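Local coordinates for RagB/SusD domain protein (Flavobacterium johnsoniae, PDB 5J5U) that binds chitin and, as a SusD homologue, probably captures chitin-derived glycans at the outer membrane, at residues A367-L372 with A383-Y388; A185-L190 with L333-S338; L25-D30 with K108-Q113; L276-T281 with Y375-A380. All coordinates share one frame; numbering follows the deposited sequence.

Interaction 1 of 4, residues A367-L372 with A383-Y388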
loop_
_atom_site.group_PDB
_atom_site.type_symbol
_atom_site.label_atom_id
_atom_site.label_comp_id
_atom_site.label_asym_id
_atom_site.label_seq_id
_atom_site.Cartn_x
_atom_site.Cartn_y
_atom_site.Cartn_z
ATOM N N ALA A 367 -11.173 -11.705 -6.213
ATOM C CA ALA A 367 -9.847 -11.969 -5.665
ATOM C C ALA A 367 -9.599 -11.215 -4.341
ATOM O O ALA A 367 -8.931 -11.724 -3.432
ATOM C CB ALA A 367 -8.800 -11.614 -6.684
ATOM N N GLY A 368 -10.167 -10.019 -4.230
ATOM C CA GLY A 368 -10.015 -9.212 -3.027
ATOM C C GLY A 368 -10.835 -9.761 -1.871
ATOM O O GLY A 368 -10.399 -9.734 -0.714
ATOM N N ILE A 369 -12.032 -10.257 -2.194
ATOM C CA ILE A 369 -12.887 -10.883 -1.188
ATOM C C ILE A 369 -12.234 -12.149 -0.655
ATOM O O ILE A 369 -12.262 -12.401 0.553
ATOM C CB ILE A 369 -14.287 -11.210 -1.748
ATOM C CG1 ILE A 369 -15.012 -9.921 -2.129
ATOM C CG2 ILE A 369 -15.125 -11.957 -0.712
ATOM C CD1 ILE A 369 -16.267 -10.155 -2.938
ATOM N N LYS A 370 -11.596 -12.916 -1.534
ATOM C CA LYS A 370 -10.984 -14.170 -1.095
ATOM C C LYS A 370 -9.613 -14.009 -0.470
ATOM O O LYS A 370 -9.171 -14.907 0.249
ATOM C CB LYS A 370 -10.887 -15.178 -2.256
ATOM C CG LYS A 370 -12.231 -15.831 -2.608
ATOM C CD LYS A 370 -12.171 -16.788 -3.805
ATOM C CE LYS A 370 -13.547 -17.439 -4.024
ATOM N NZ LYS A 370 -13.566 -18.446 -5.119
ATOM N N GLN A 371 -8.928 -12.894 -0.740
ATOM C CA GLN A 371 -7.560 -12.741 -0.236
ATOM C C GLN A 371 -7.552 -12.610 1.286
ATOM O O GLN A 371 -6.541 -12.855 1.933
ATOM C CB GLN A 371 -6.873 -11.526 -0.879
ATOM C CG GLN A 371 -7.106 -10.217 -0.138
ATOM C CD GLN A 371 -6.642 -9.001 -0.917
ATOM O OE1 GLN A 371 -6.566 -9.026 -2.145
ATOM N NE2 GLN A 371 -6.335 -7.922 -0.201
ATOM N N LEU A 372 -8.697 -12.251 1.853
ATOM C CA LEU A 372 -8.813 -12.080 3.299
ATOM C C LEU A 372 -8.765 -13.414 4.054
ATOM O O LEU A 372 -8.548 -13.447 5.268
ATOM C CB LEU A 372 -10.113 -11.347 3.643
ATOM C CG LEU A 372 -10.359 -9.944 3.093
ATOM C CD1 LEU A 372 -11.578 -9.363 3.776
ATOM C CD2 LEU A 372 -9.161 -9.041 3.321
ATOM N N ALA A 383 -21.558 -18.317 -3.496
ATOM C CA ALA A 383 -22.838 -17.763 -3.908
ATOM C C ALA A 383 -22.932 -16.278 -3.553
ATOM O O ALA A 383 -23.420 -15.476 -4.352
ATOM C CB ALA A 383 -23.980 -18.540 -3.271
ATOM N N SER A 384 -22.457 -15.906 -2.367
ATOM C CA SER A 384 -22.504 -14.503 -1.955
ATOM C C SER A 384 -21.595 -13.633 -2.832
ATOM O O SER A 384 -21.966 -12.518 -3.218
ATOM C CB SER A 384 -22.119 -14.361 -0.476
ATOM O OG SER A 384 -20.781 -14.768 -0.229
ATOM N N ILE A 385 -20.413 -14.154 -3.154
ATOM C CA ILE A 385 -19.456 -13.449 -4.008
ATOM C C ILE A 385 -20.038 -13.220 -5.389
ATOM O O ILE A 385 -20.056 -12.095 -5.896
ATOM C CB ILE A 385 -18.126 -14.228 -4.143
ATOM C CG1 ILE A 385 -17.487 -14.451 -2.766
ATOM C CG2 ILE A 385 -17.180 -13.515 -5.110
ATOM C CD1 ILE A 385 -16.198 -15.255 -2.785
ATOM N N ASP A 386 -20.541 -14.297 -5.984
ATOM C CA ASP A 386 -21.119 -14.227 -7.318
ATOM C C ASP A 386 -22.308 -13.268 -7.337
ATOM O O ASP A 386 -22.473 -12.471 -8.270
ATOM C CB ASP A 386 -21.529 -15.629 -7.781
ATOM C CG ASP A 386 -20.347 -16.594 -7.827
ATOM O OD1 ASP A 386 -19.197 -16.124 -7.968
ATOM O OD2 ASP A 386 -20.555 -17.823 -7.700
ATOM N N ALA A 387 -23.109 -13.314 -6.279
ATOM C CA ALA A 387 -24.281 -12.450 -6.181
ATOM C C ALA A 387 -23.872 -10.978 -6.122
ATOM O O ALA A 387 -24.439 -10.133 -6.827
ATOM C CB ALA A 387 -25.120 -12.826 -4.963
ATOM N N TYR A 388 -22.879 -10.679 -5.287
ATOM C CA TYR A 388 -22.391 -9.306 -5.125
ATOM C C TYR A 388 -21.783 -8.752 -6.403
ATOM O O TYR A 388 -22.130 -7.654 -6.835
ATOM C CB TYR A 388 -21.363 -9.258 -3.994
ATOM C CG TYR A 388 -20.600 -7.955 -3.829
ATOM C CD1 TYR A 388 -21.240 -6.787 -3.415
ATOM C CD2 TYR A 388 -19.225 -7.910 -4.033
ATOM C CE1 TYR A 388 -20.534 -5.613 -3.238
ATOM C CE2 TYR A 388 -18.512 -6.735 -3.852
ATOM C CZ TYR A 388 -19.166 -5.597 -3.453
ATOM O OH TYR A 388 -18.441 -4.439 -3.274
#
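An antiparallel helix pair, helices 357-371 and 382-391 with ten residues between them, is joined here mainly through I369 and I385. The short axes come within 11.1 Å of each other at 149°, consistent with the packed helices expected of a SusD-like protein. The two isoleucines lie alongside, running opposite ways, and I369 CG2 reaches I385 CG1 at 4.0 Å. The other branch of I369 runs from CG1, which is anti to the carbonyl carbon (chi1 -64°), out to CD1, and this methyl approaches Y388 CD2 obliquely to the ring at 3.9 Å. One residue further along the same helix, K370 lies across I385 at about a right angle, its CE 3.7 Å from I385 CD1. The aliphatic part of this lysine thus flanks the apolar patch, while NZ goes on to a salt bridge with E366 and a hydrogen bond with Q382. With an alanine in place of I369, I385 CG1 and Y388 CD2 would probably lose their apolar neighbour. Across the interface itself the contacts are all between carbon atoms, which implies cohesion by shape and burial, with polar ends served by other parts of the chain.

Interaction 2 of 4, residues A185-L190 with L333-S338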
loop_
_atom_site.group_PDB
_atom_site.type_symbol
_atom_site.label_atom_id
_atom_site.label_comp_id
_atom_site.label_asym_id
_atom_site.label_seq_id
_atom_site.Cartn_x
_atom_site.Cartn_y
_atom_site.Cartn_z
ATOM N N ALA A 185 7.465 -9.403 -10.611
ATOM C CA ALA A 185 8.142 -8.347 -11.340
ATOM C C ALA A 185 7.177 -7.635 -12.279
ATOM O O ALA A 185 7.120 -6.401 -12.314
ATOM C CB ALA A 185 9.318 -8.919 -12.117
ATOM N N ASN A 186 6.375 -8.408 -13.004
ATOM C CA ASN A 186 5.428 -7.806 -13.947
ATOM C C ASN A 186 4.237 -7.078 -13.291
ATOM O O ASN A 186 3.708 -6.107 -13.841
ATOM C CB ASN A 186 4.905 -8.875 -14.903
ATOM C CG ASN A 186 5.965 -9.350 -15.872
ATOM O OD1 ASN A 186 6.768 -8.555 -16.374
ATOM N ND2 ASN A 186 5.999 -10.655 -16.114
ATOM N N THR A 187 3.792 -7.579 -12.143
ATOM C CA THR A 187 2.687 -6.956 -11.427
ATOM C C THR A 187 3.152 -5.620 -10.838
ATOM O O THR A 187 2.449 -4.605 -10.961
ATOM C CB THR A 187 2.134 -7.890 -10.332
ATOM O OG1 THR A 187 1.837 -9.164 -10.915
ATOM C CG2 THR A 187 0.858 -7.318 -9.718
ATOM N N MET A 188 4.346 -5.613 -10.236
ATOM C CA MET A 188 4.962 -4.357 -9.799
ATOM C C MET A 188 5.074 -3.380 -10.968
ATOM O O MET A 188 4.779 -2.184 -10.827
ATOM C CB MET A 188 6.343 -4.608 -9.173
ATOM C CG MET A 188 6.284 -5.103 -7.718
ATOM S SD MET A 188 5.503 -3.868 -6.636
ATOM C CE MET A 188 6.706 -2.538 -6.679
ATOM N N ARG A 189 5.499 -3.898 -12.124
ATOM C CA ARG A 189 5.644 -3.069 -13.326
ATOM C C ARG A 189 4.328 -2.404 -13.693
ATOM O O ARG A 189 4.288 -1.205 -13.999
ATOM C CB ARG A 189 6.157 -3.906 -14.489
ATOM C CG ARG A 189 6.314 -3.146 -15.796
ATOM C CD ARG A 189 7.215 -3.955 -16.707
ATOM N NE ARG A 189 7.520 -3.291 -17.965
ATOM C CZ ARG A 189 8.355 -3.789 -18.868
ATOM N NH1 ARG A 189 8.956 -4.949 -18.638
ATOM N NH2 ARG A 189 8.604 -3.125 -19.988
ATOM N N LEU A 190 3.246 -3.175 -13.630
ATOM C CA LEU A 190 1.905 -2.638 -13.903
ATOM C C LEU A 190 1.443 -1.586 -12.866
ATOM O O LEU A 190 0.747 -0.617 -13.198
ATOM C CB LEU A 190 0.894 -3.796 -13.969
ATOM C CG LEU A 190 -0.566 -3.473 -14.257
ATOM C CD1 LEU A 190 -0.722 -2.843 -15.616
ATOM C CD2 LEU A 190 -1.404 -4.738 -14.145
ATOM N N LEU A 333 0.340 -8.749 3.440
ATOM C CA LEU A 333 0.208 -8.762 1.986
ATOM C C LEU A 333 0.856 -7.537 1.311
ATOM O O LEU A 333 0.415 -6.410 1.525
ATOM C CB LEU A 333 -1.284 -8.829 1.611
ATOM C CG LEU A 333 -1.664 -8.833 0.126
ATOM C CD1 LEU A 333 -1.082 -10.036 -0.571
ATOM C CD2 LEU A 333 -3.176 -8.782 -0.069
ATOM N N HIS A 334 1.860 -7.766 0.464
ATOM C CA HIS A 334 2.555 -6.680 -0.242
ATOM C C HIS A 334 1.975 -6.322 -1.618
ATOM O O HIS A 334 1.749 -5.148 -1.923
ATOM C CB HIS A 334 4.033 -7.031 -0.422
ATOM C CG HIS A 334 4.819 -6.991 0.847
ATOM N ND1 HIS A 334 5.114 -5.815 1.501
ATOM C CD2 HIS A 334 5.376 -7.981 1.581
ATOM C CE1 HIS A 334 5.819 -6.082 2.584
ATOM N NE2 HIS A 334 5.990 -7.390 2.658
ATOM N N VAL A 335 1.802 -7.334 -2.465
ATOM C CA VAL A 335 1.266 -7.163 -3.811
ATOM C C VAL A 335 0.267 -8.279 -4.081
ATOM O O VAL A 335 0.495 -9.425 -3.687
ATOM C CB VAL A 335 2.369 -7.175 -4.894
ATOM C CG1 VAL A 335 1.824 -6.607 -6.185
ATOM C CG2 VAL A 335 3.647 -6.410 -4.425
ATOM N N SER A 336 -0.824 -7.969 -4.770
ATOM C CA SER A 336 -1.924 -8.914 -4.814
ATOM C C SER A 336 -2.448 -9.181 -6.216
ATOM O O SER A 336 -2.221 -8.393 -7.141
ATOM C CB SER A 336 -3.069 -8.415 -3.936
ATOM O OG SER A 336 -3.719 -7.312 -4.536
ATOM N N TYR A 337 -3.145 -10.308 -6.356
ATOM C CA TYR A 337 -3.793 -10.668 -7.613
ATOM C C TYR A 337 -4.997 -9.757 -7.850
ATOM O O TYR A 337 -5.262 -9.297 -8.977
ATOM C CB TYR A 337 -4.229 -12.138 -7.591
ATOM C CG TYR A 337 -5.028 -12.549 -8.813
ATOM C CD1 TYR A 337 -4.452 -12.528 -10.073
ATOM C CD2 TYR A 337 -6.346 -12.963 -8.705
ATOM C CE1 TYR A 337 -5.160 -12.895 -11.191
ATOM C CE2 TYR A 337 -7.071 -13.341 -9.830
ATOM C CZ TYR A 337 -6.464 -13.302 -11.069
ATOM O OH TYR A 337 -7.156 -13.663 -12.200
ATOM N N SER A 338 -5.704 -9.469 -6.763
ATOM C CA SER A 338 -6.816 -8.533 -6.805
ATOM C C SER A 338 -6.349 -7.204 -7.393
ATOM O O SER A 338 -6.965 -6.670 -8.318
ATOM C CB SER A 338 -7.407 -8.332 -5.407
ATOM O OG SER A 338 -8.366 -7.284 -5.409
#
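M188 and V335 mark the nearest backbone approach, their CA atoms 7.6 Å apart, where helix 178-195 passes the end of strand 332-335 in the helical core of this SusD-like protein. That strand pairs antiparallel with strand 224-226 and turns at S336 straight into helix 337-349, so the contact sets a helix against a strand-to-helix junction. V335 carries it, pointing at the helix and dividing its two methyls between neighbouring residues. With CG1 anti to its amide nitrogen (chi1 -164°), that methyl meets T187 CG2 at 3.7 Å. T187 has the same division of labour: its methyl faces V335, whereas OG1 is hydrogen-bonded to K183 O and F217 N, which should fix its rotation. M188 is folded at both chi2 (-62°) and chi3 (-67°), which brings the thioether across V335 at about a right angle and its methyl end among M110 and Q113 of helix 98-119. S336 turns its side chain away from the helix and works as an N-cap, OG accepting from E339 N; what it offers T187 is backbone, S336 O standing 4.2 Å from T187 CG2. The M188 end closes the contact, with SD 3.8 Å from V335 CG2.

Interaction 3 of 4, residues L25-D30 with K108-Q113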
loop_
_atom_site.group_PDB
_atom_site.type_symbol
_atom_site.label_atom_id
_atom_site.label_comp_id
_atom_site.label_asym_id
_atom_site.label_seq_id
_atom_site.Cartn_x
_atom_site.Cartn_y
_atom_site.Cartn_z
ATOM N N LEU A 25 12.096 -9.409 5.772
ATOM C CA LEU A 25 11.505 -9.269 7.092
ATOM C C LEU A 25 11.353 -7.775 7.505
ATOM O O LEU A 25 10.389 -7.406 8.168
ATOM C CB LEU A 25 12.333 -10.061 8.122
ATOM C CG LEU A 25 12.011 -11.577 8.171
ATOM C CD1 LEU A 25 13.027 -12.400 8.984
ATOM C CD2 LEU A 25 10.583 -11.821 8.683
ATOM N N CYS A 26 12.268 -6.915 7.073
ATOM C CA CYS A 26 12.170 -5.489 7.351
ATOM C C CYS A 26 10.939 -4.858 6.657
ATOM O O CYS A 26 10.320 -3.922 7.173
ATOM C CB CYS A 26 13.450 -4.776 6.907
ATOM S SG CYS A 26 14.856 -4.859 8.067
ATOM N N MET A 27 10.575 -5.377 5.490
ATOM C CA MET A 27 9.489 -4.751 4.741
ATOM C C MET A 27 8.100 -4.883 5.381
ATOM O O MET A 27 7.172 -4.205 4.949
ATOM C CB MET A 27 9.433 -5.310 3.321
ATOM C CG MET A 27 10.576 -4.848 2.455
ATOM S SD MET A 27 10.316 -5.352 0.747
ATOM C CE MET A 27 8.950 -4.279 0.270
ATOM N N SER A 28 7.950 -5.714 6.416
ATOM C CA SER A 28 6.638 -5.873 7.064
ATOM C C SER A 28 6.724 -5.985 8.578
ATOM O O SER A 28 5.759 -5.724 9.270
ATOM C CB SER A 28 5.907 -7.105 6.521
ATOM O OG SER A 28 6.520 -8.296 6.980
ATOM N N GLY A 29 7.878 -6.386 9.093
ATOM C CA GLY A 29 8.047 -6.580 10.521
ATOM C C GLY A 29 8.629 -5.392 11.270
ATOM O O GLY A 29 8.864 -5.468 12.477
ATOM N N ASP A 30 8.903 -4.304 10.557
ATOM C CA ASP A 30 9.398 -3.094 11.210
ATOM C C ASP A 30 8.173 -2.306 11.673
ATOM O O ASP A 30 7.550 -1.576 10.893
ATOM C CB ASP A 30 10.270 -2.250 10.270
ATOM C CG ASP A 30 11.039 -1.157 11.010
ATOM O OD1 ASP A 30 10.671 -0.844 12.166
ATOM O OD2 ASP A 30 11.980 -0.582 10.417
ATOM N N LYS A 108 14.723 -4.453 -4.795
ATOM C CA LYS A 108 15.189 -3.089 -4.613
ATOM C C LYS A 108 14.125 -2.121 -5.096
ATOM O O LYS A 108 13.963 -1.037 -4.521
ATOM C CB LYS A 108 16.517 -2.841 -5.318
ATOM C CG LYS A 108 16.900 -1.361 -5.356
ATOM C CD LYS A 108 18.389 -1.139 -5.164
ATOM C CE LYS A 108 19.135 -1.118 -6.474
ATOM N NZ LYS A 108 18.473 -0.291 -7.510
ATOM N N VAL A 109 13.344 -2.543 -6.093
ATOM C CA VAL A 109 12.289 -1.661 -6.582
ATOM C C VAL A 109 11.202 -1.556 -5.501
ATOM O O VAL A 109 10.782 -0.464 -5.143
ATOM C CB VAL A 109 11.713 -2.143 -7.939
ATOM C CG1 VAL A 109 10.530 -1.276 -8.359
ATOM C CG2 VAL A 109 12.805 -2.119 -9.021
ATOM N N MET A 110 10.799 -2.688 -4.940
ATOM C CA MET A 110 9.761 -2.699 -3.921
ATOM C C MET A 110 10.155 -1.868 -2.699
ATOM O O MET A 110 9.348 -1.085 -2.182
ATOM C CB MET A 110 9.459 -4.136 -3.500
ATOM C CG MET A 110 8.778 -4.957 -4.588
ATOM S SD MET A 110 8.589 -6.706 -4.147
ATOM C CE MET A 110 7.198 -6.622 -3.029
ATOM N N VAL A 111 11.399 -2.020 -2.260
ATOM C CA VAL A 111 11.926 -1.194 -1.184
ATOM C C VAL A 111 11.817 0.306 -1.541
ATOM O O VAL A 111 11.292 1.085 -0.748
ATOM C CB VAL A 111 13.427 -1.556 -0.854
ATOM C CG1 VAL A 111 14.095 -0.497 0.043
ATOM C CG2 VAL A 111 13.577 -2.979 -0.249
ATOM N N ALA A 112 12.259 0.700 -2.735
ATOM C CA ALA A 112 12.440 2.137 -3.036
ATOM C C ALA A 112 11.149 2.829 -3.492
ATOM O O ALA A 112 10.961 4.038 -3.296
ATOM C CB ALA A 112 13.518 2.315 -4.098
ATOM N N GLN A 113 10.275 2.043 -4.121
ATOM C CA GLN A 113 8.995 2.526 -4.621
ATOM C C GLN A 113 8.135 3.202 -3.533
ATOM O O GLN A 113 7.548 4.262 -3.768
ATOM C CB GLN A 113 8.224 1.369 -5.271
ATOM C CG GLN A 113 6.802 1.697 -5.642
ATOM C CD GLN A 113 5.796 1.062 -4.686
ATOM O OE1 GLN A 113 5.768 -0.172 -4.523
ATOM N NE2 GLN A 113 4.953 1.904 -4.049
#
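M27 is the one residue of 25-30 that meets 108-113, touching M110 and V111 of helix 98-119. Ahead of it in the sequence, L25 lies within the same helix, 16-29, and L25 O receives the amide of G29 at 2.9 Å. M27 then points toward helix 98-119, its CA 7.3 Å from that of V111. The chain is extended through chi2 and bends at chi3 (70°), which turns CE onto the backbone side of M110: M27 CE lies 3.8 Å from M110 CB and 4.0 Å from M110 C, the two methionine side chains crossing at about a right angle. Its sulfur takes the other neighbour, M27 SD standing 4.2 Å from V111 CG2. A single flexible side chain therefore serves both partners. S28 turns off to hydrogen-bond H228 through OG, and D30 closes the segment as N-cap of helix 31-45, OD1 accepting from Y32 N. The arrangement is apolar helix-to-helix packing, the end of one methionine set against two consecutive residues of another helix, in the buried, mainly helical core of a SusD-like fold, consistent with the family's place in the TPR clan.

Interaction 4 of 4, residues L276-T281 with Y375-A380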
loop_
_atom_site.group_PDB
_atom_site.type_symbol
_atom_site.label_atom_id
_atom_site.label_comp_id
_atom_site.label_asym_id
_atom_site.label_seq_id
_atom_site.Cartn_x
_atom_site.Cartn_y
_atom_site.Cartn_z
ATOM N N LEU A 276 -17.554 -7.329 4.736
ATOM C CA LEU A 276 -17.991 -6.553 5.904
ATOM C C LEU A 276 -17.666 -7.208 7.258
ATOM O O LEU A 276 -16.987 -6.599 8.108
ATOM C CB LEU A 276 -19.498 -6.285 5.817
ATOM C CG LEU A 276 -20.115 -5.508 6.979
ATOM C CD1 LEU A 276 -19.468 -4.139 7.078
ATOM C CD2 LEU A 276 -21.625 -5.355 6.799
ATOM N N LYS A 277 -18.147 -8.438 7.453
ATOM C CA LYS A 277 -17.941 -9.171 8.714
ATOM C C LYS A 277 -16.633 -9.958 8.742
ATOM O O LYS A 277 -16.179 -10.384 9.813
ATOM C CB LYS A 277 -19.119 -10.123 8.990
ATOM C CG LYS A 277 -20.482 -9.481 8.872
ATOM C CD LYS A 277 -21.582 -10.539 8.924
ATOM C CE LYS A 277 -22.940 -9.925 9.186
ATOM N NZ LYS A 277 -23.990 -10.974 9.248
ATOM N N MET A 278 -16.026 -10.155 7.573
ATOM C CA MET A 278 -14.683 -10.719 7.534
ATOM C C MET A 278 -13.710 -9.714 8.150
ATOM O O MET A 278 -12.668 -10.098 8.670
ATOM C CB MET A 278 -14.267 -11.054 6.098
ATOM C CG MET A 278 -15.230 -11.992 5.361
ATOM S SD MET A 278 -14.740 -12.344 3.659
ATOM C CE MET A 278 -13.190 -13.208 3.946
ATOM N N LEU A 279 -14.057 -8.427 8.074
ATOM C CA LEU A 279 -13.172 -7.352 8.542
ATOM C C LEU A 279 -13.604 -6.769 9.893
ATOM O O LEU A 279 -12.780 -6.581 10.777
ATOM C CB LEU A 279 -13.105 -6.213 7.500
ATOM C CG LEU A 279 -12.470 -6.513 6.145
ATOM C CD1 LEU A 279 -12.756 -5.411 5.136
ATOM C CD2 LEU A 279 -10.985 -6.728 6.292
ATOM N N ALA A 280 -14.895 -6.468 10.036
ATOM C CA ALA A 280 -15.394 -5.734 11.203
ATOM C C ALA A 280 -16.094 -6.614 12.255
ATOM O O ALA A 280 -16.834 -7.542 11.928
ATOM C CB ALA A 280 -16.340 -4.650 10.751
ATOM N N THR A 281 -15.885 -6.284 13.521
ATOM C CA THR A 281 -16.638 -6.885 14.594
ATOM C C THR A 281 -17.882 -6.033 14.841
ATOM O O THR A 281 -17.846 -4.806 14.676
ATOM C CB THR A 281 -15.827 -6.970 15.875
ATOM O OG1 THR A 281 -15.556 -5.646 16.348
ATOM C CG2 THR A 281 -14.529 -7.727 15.644
ATOM N N TYR A 375 -5.895 -14.360 6.288
ATOM C CA TYR A 375 -5.850 -13.663 7.575
ATOM C C TYR A 375 -6.550 -14.472 8.661
ATOM O O TYR A 375 -6.544 -14.084 9.824
ATOM C CB TYR A 375 -6.507 -12.281 7.481
ATOM C CG TYR A 375 -5.779 -11.313 6.595
ATOM C CD1 TYR A 375 -4.407 -11.172 6.675
ATOM C CD2 TYR A 375 -6.464 -10.555 5.657
ATOM C CE1 TYR A 375 -3.727 -10.285 5.855
ATOM C CE2 TYR A 375 -5.795 -9.665 4.832
ATOM C CZ TYR A 375 -4.423 -9.540 4.936
ATOM O OH TYR A 375 -3.742 -8.665 4.120
ATOM N N GLY A 376 -7.185 -15.571 8.270
ATOM C CA GLY A 376 -7.931 -16.373 9.216
ATOM C C GLY A 376 -9.418 -16.061 9.200
ATOM O O GLY A 376 -10.155 -16.492 10.089
ATOM N N ALA A 377 -9.867 -15.323 8.186
ATOM C CA ALA A 377 -11.292 -15.010 8.061
ATOM C C ALA A 377 -12.073 -16.178 7.448
ATOM O O ALA A 377 -11.583 -16.890 6.570
ATOM C CB ALA A 377 -11.495 -13.747 7.237
ATOM N N ALA A 378 -13.294 -16.368 7.926
ATOM C CA ALA A 378 -14.162 -17.401 7.393
ATOM C C ALA A 378 -14.423 -17.099 5.936
ATOM O O ALA A 378 -14.927 -16.022 5.614
ATOM C CB ALA A 378 -15.455 -17.468 8.171
ATOM N N PRO A 379 -14.051 -18.032 5.045
ATOM C CA PRO A 379 -14.256 -17.799 3.613
ATOM C C PRO A 379 -15.712 -17.510 3.310
ATOM O O PRO A 379 -16.596 -18.129 3.890
ATOM C CB PRO A 379 -13.785 -19.106 2.953
ATOM C CG PRO A 379 -13.539 -20.075 4.077
ATOM C CD PRO A 379 -13.309 -19.279 5.308
ATOM N N ALA A 380 -15.954 -16.533 2.450
ATOM C CA ALA A 380 -17.304 -16.200 2.057
ATOM C C ALA A 380 -17.801 -17.239 1.071
ATOM O O ALA A 380 -17.034 -17.748 0.258
ATOM C CB ALA A 380 -17.353 -14.815 1.436
#
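M278 meets the flat A378 carbonyl from one face and from its oxygen end. CE stands well above the carbonyl plane, 3.7 Å from A378 O, while M278 CG at 4.0 Å and SD at 4.2 Å from the same oxygen lie closer to the plane. These are van der Waals contacts of CE, CG and SD with the carbonyl oxygen. The alanine methyls add apolar contacts: A377 CB lies 3.7 Å from M278 CE and 4.0 Å from M278 CB, and A380 CB is 4.2 Å from M278 SD. The torsions account for this reach. M278 starts out across the loop, is extended at chi2 (179°), then bends at chi3 (64°), so CE doubles back over A377. M278 CE also packs on L372, and Y324 ties the two sides together, its hydroxyl hydrogen-bonded to M278 O and its side chain resting on A377. The A377 and A380 methyls are likely to face a gap if M278 is cut back to an alanine, which has no thioether to reach them. The helix ends at L279; A280, whose amide bonds back to L276 O at 2.8 Å, leaves it for strand 280-281, which pairs antiparallel with 320-321. On the other side, 375-380 has no regular helix or strand. A buried methionine thus joins a short helix and its strand to the connection between helices 357-371 and 382-391, as might be expected of the loops and short elements that a SusD-like protein carries on its helical framework.

Overall arrangement
Interactions 2 and 3 lie in the interior, each about 11 Å from the chain centre to the contact centre, and all their touching residues are buried. Interaction 1 is buried too but peripheral, with K370 partly exposed; interaction 4, similarly far out at about 20 Å, is only partly buried. Helix 98-119 connects the inner pair, since M110 packs on V335 and M188. Interactions 1 and 4 share one connection: the loop of 375-380 joins the two helices paired in interaction 1, and L372 touches both M278 and A377. Y337 and S338 against A367, G368 and Q371 link interaction 2 to interaction 1. The inner contacts use methionine, valine and a threonine methyl; the outer ones add isoleucines, a lysine chain, and alanine methyls with a carbonyl.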